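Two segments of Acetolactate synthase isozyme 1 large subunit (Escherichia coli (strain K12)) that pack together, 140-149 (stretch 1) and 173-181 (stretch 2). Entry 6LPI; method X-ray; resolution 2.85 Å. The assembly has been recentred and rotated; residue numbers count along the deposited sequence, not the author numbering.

Stretch 1 (140-149) LVRHIEELPQ
Stretch 2 (173-181) DVQTAVFEI

Val-141 (phi/psi -76/112) and His-143 (-136/155) are extended, with Arg-142 (-97/-29) as a kink between them. Ile-144 (-67/-28) to Glu-146 have helical phi/psi without the regular bonds, and Leu-147 to Gln-149 are helical. The turn is held by Glu-146 N to His-143 O at 3.1 Å and Leu-147 N to Ile-144 O at 2.9 Å, both hydrogen bonds. Stretch 2 leaves a helix at Asp-173 to Gln-175. Ala-177 (-63/167) redirects the chain into the strand Val-178 to Glu-180; Phe-179 is nearly fully extended at -156/172. CA to CA, the register is Ile-144 to Val-174 5.2 Å, Glu-145 to Phe-179 7.3 Å, Pro-148 to Ile-181 8.7 Å.

No hydrogen bond crosses the contact; it is largely apolar, burying 465 Å², both sides summed. Ile-144 (chi1 t, chi2 t) points toward stretch 2. Ile-144 CB lies 3.8 Å from Val-174 CG1, and Ile-144 CD1 lies 3.7 Å from Ala-177 CB and 3.3 Å from Phe-179 CD2. Ile-144 CG1 sits over one face of the Phe-179 ring, 3.9 Å from the centroid, a CH-pi contact. Phe-179 has chi1 p and chi2 134°. Glu-145 (m, m) points away, but Glu-145 OE1 returns to the ring edge, 3.6 Å from Phe-179 CD1. Pro-148 CD approaches Phe-179 CE1 obliquely at 3.8 Å. Val-174 (chi1 t) also meets Val-141, CG1 to CG1, at 4.0 Å.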

# COMPACT_ATOMS: atom_id res chain seq x y z
N LEU B 140 14.62 -6.02 -16.97
CA LEU B 140 15.44 -7.18 -17.27
C LEU B 140 16.78 -6.67 -17.78
O LEU B 140 16.88 -6.25 -18.94
CB LEU B 140 14.79 -8.10 -18.29
CG LEU B 140 15.75 -9.23 -18.75
CD1 LEU B 140 15.91 -10.31 -17.68
CD2 LEU B 140 15.33 -9.86 -20.05
N VAL B 141 17.81 -6.78 -16.94
CA VAL B 141 19.15 -6.28 -17.26
C VAL B 141 19.79 -7.25 -18.24
O VAL B 141 20.14 -8.37 -17.87
CB VAL B 141 20.01 -6.15 -16.00
CG1 VAL B 141 21.35 -5.49 -16.34
CG2 VAL B 141 19.27 -5.38 -14.96
N ARG B 142 20.00 -6.80 -19.48
CA ARG B 142 20.45 -7.76 -20.47
C ARG B 142 21.98 -7.72 -20.62
O ARG B 142 22.57 -8.73 -21.02
CB ARG B 142 19.82 -7.51 -21.86
CG ARG B 142 18.33 -7.00 -22.01
CD ARG B 142 17.55 -7.19 -23.32
NE ARG B 142 16.10 -7.34 -23.34
CZ ARG B 142 15.40 -8.43 -23.60
NH1 ARG B 142 14.07 -8.31 -23.68
NH2 ARG B 142 15.95 -9.63 -23.61
N HIS B 143 22.63 -6.56 -20.37
CA HIS B 143 24.09 -6.46 -20.27
C HIS B 143 24.45 -5.58 -19.07
O HIS B 143 23.67 -4.72 -18.64
CB HIS B 143 24.77 -5.90 -21.54
CG HIS B 143 26.26 -6.15 -21.58
ND1 HIS B 143 26.83 -7.30 -21.08
CD2 HIS B 143 27.29 -5.41 -22.06
CE1 HIS B 143 28.14 -7.26 -21.25
NE2 HIS B 143 28.45 -6.12 -21.85
N ILE B 144 25.66 -5.81 -18.55
CA ILE B 144 26.07 -5.23 -17.28
C ILE B 144 26.22 -3.71 -17.39
O ILE B 144 26.05 -3.00 -16.39
CB ILE B 144 27.37 -5.91 -16.80
CG1 ILE B 144 27.81 -5.41 -15.41
CG2 ILE B 144 28.52 -5.70 -17.77
CD1 ILE B 144 28.97 -6.22 -14.85
N GLU B 145 26.53 -3.19 -18.57
CA GLU B 145 26.67 -1.74 -18.74
C GLU B 145 25.40 -0.98 -18.36
O GLU B 145 25.48 0.23 -18.07
CB GLU B 145 27.05 -1.41 -20.19
CG GLU B 145 28.21 -2.21 -20.78
CD GLU B 145 29.58 -1.74 -20.29
OE1 GLU B 145 29.68 -1.18 -19.18
OE2 GLU B 145 30.57 -1.93 -21.05
N GLU B 146 24.24 -1.64 -18.36
CA GLU B 146 23.01 -0.97 -17.93
C GLU B 146 22.82 -0.96 -16.42
O GLU B 146 21.93 -0.25 -15.94
CB GLU B 146 21.78 -1.59 -18.59
CG GLU B 146 21.85 -1.63 -20.12
CD GLU B 146 20.70 -2.39 -20.77
OE1 GLU B 146 20.36 -2.09 -21.94
OE2 GLU B 146 20.13 -3.29 -20.10
N LEU B 147 23.62 -1.69 -15.67
CA LEU B 147 23.33 -1.89 -14.26
C LEU B 147 23.36 -0.61 -13.42
O LEU B 147 22.54 -0.49 -12.49
CB LEU B 147 24.28 -2.95 -13.71
CG LEU B 147 23.77 -3.63 -12.47
CD1 LEU B 147 22.28 -3.88 -12.59
CD2 LEU B 147 24.46 -4.94 -12.38
N PRO B 148 24.28 0.35 -13.64
CA PRO B 148 24.19 1.62 -12.89
C PRO B 148 22.87 2.33 -13.11
O PRO B 148 22.10 2.49 -12.16
CB PRO B 148 25.39 2.41 -13.43
CG PRO B 148 26.36 1.37 -13.77
CD PRO B 148 25.56 0.25 -14.37
N GLN B 149 22.55 2.70 -14.36
CA GLN B 149 21.32 3.46 -14.59
C GLN B 149 20.12 2.72 -14.03
O GLN B 149 19.34 3.29 -13.25
CB GLN B 149 21.07 3.72 -16.09
CG GLN B 149 21.54 5.09 -16.59
CD GLN B 149 21.22 6.24 -15.63
OE1 GLN B 149 22.06 7.12 -15.40
NE2 GLN B 149 20.01 6.23 -15.04
N ASP B 173 24.74 -14.24 -15.63
CA ASP B 173 25.96 -13.90 -16.38
C ASP B 173 26.23 -12.41 -16.38
O ASP B 173 27.37 -12.00 -16.65
CB ASP B 173 25.91 -14.45 -17.81
CG ASP B 173 24.80 -13.84 -18.66
OD1 ASP B 173 23.69 -13.60 -18.14
OD2 ASP B 173 25.03 -13.63 -19.87
N VAL B 174 25.24 -11.58 -16.06
CA VAL B 174 25.51 -10.17 -15.82
C VAL B 174 26.13 -9.96 -14.44
O VAL B 174 27.03 -9.13 -14.28
CB VAL B 174 24.24 -9.35 -16.01
CG1 VAL B 174 24.46 -7.93 -15.49
CG2 VAL B 174 23.91 -9.32 -17.47
N GLN B 175 25.67 -10.71 -13.44
CA GLN B 175 26.23 -10.60 -12.10
C GLN B 175 27.70 -10.99 -12.04
O GLN B 175 28.45 -10.43 -11.23
CB GLN B 175 25.43 -11.46 -11.13
CG GLN B 175 23.96 -11.24 -11.23
CD GLN B 175 23.18 -12.21 -10.39
OE1 GLN B 175 23.67 -12.66 -9.35
NE2 GLN B 175 21.97 -12.53 -10.81
N THR B 176 28.15 -11.94 -12.87
CA THR B 176 29.53 -12.43 -12.77
C THR B 176 30.45 -11.81 -13.80
O THR B 176 31.66 -12.07 -13.76
CB THR B 176 29.59 -13.95 -12.94
OG1 THR B 176 28.89 -14.33 -14.13
CG2 THR B 176 28.93 -14.65 -11.74
N ALA B 177 29.91 -10.99 -14.69
CA ALA B 177 30.71 -10.12 -15.55
C ALA B 177 31.49 -9.11 -14.71
O ALA B 177 31.25 -8.92 -13.52
CB ALA B 177 29.79 -9.42 -16.56
N VAL B 178 32.45 -8.45 -15.36
CA VAL B 178 33.21 -7.37 -14.74
C VAL B 178 33.13 -6.14 -15.65
O VAL B 178 33.00 -6.26 -16.88
CB VAL B 178 34.66 -7.82 -14.45
CG1 VAL B 178 35.28 -8.52 -15.64
CG2 VAL B 178 35.53 -6.66 -13.98
N PHE B 179 33.13 -4.96 -15.05
CA PHE B 179 33.10 -3.73 -15.84
C PHE B 179 33.69 -2.62 -14.99
O PHE B 179 34.04 -2.83 -13.84
CB PHE B 179 31.67 -3.43 -16.35
CG PHE B 179 30.73 -2.81 -15.33
CD1 PHE B 179 29.95 -1.72 -15.68
CD2 PHE B 179 30.56 -3.38 -14.07
CE1 PHE B 179 29.04 -1.17 -14.77
CE2 PHE B 179 29.66 -2.84 -13.16
CZ PHE B 179 28.91 -1.74 -13.50
N GLU B 180 33.88 -1.46 -15.61
CA GLU B 180 34.53 -0.33 -14.94
C GLU B 180 33.59 0.89 -14.86
O GLU B 180 32.78 1.10 -15.76
CB GLU B 180 35.84 -0.05 -15.58
CG GLU B 180 36.97 0.16 -14.62
CD GLU B 180 38.18 0.67 -15.29
OE1 GLU B 180 38.03 1.16 -16.42
OE2 GLU B 180 39.26 0.28 -14.82
N ILE B 181 33.71 1.70 -13.81
CA ILE B 181 32.79 2.86 -13.69
C ILE B 181 33.42 4.20 -14.04
O ILE B 181 33.69 5.00 -13.15
CB ILE B 181 32.15 2.97 -12.29
CG1 ILE B 181 31.57 1.65 -11.83
CG2 ILE B 181 31.04 4.02 -12.32
CD1 ILE B 181 30.53 1.21 -12.76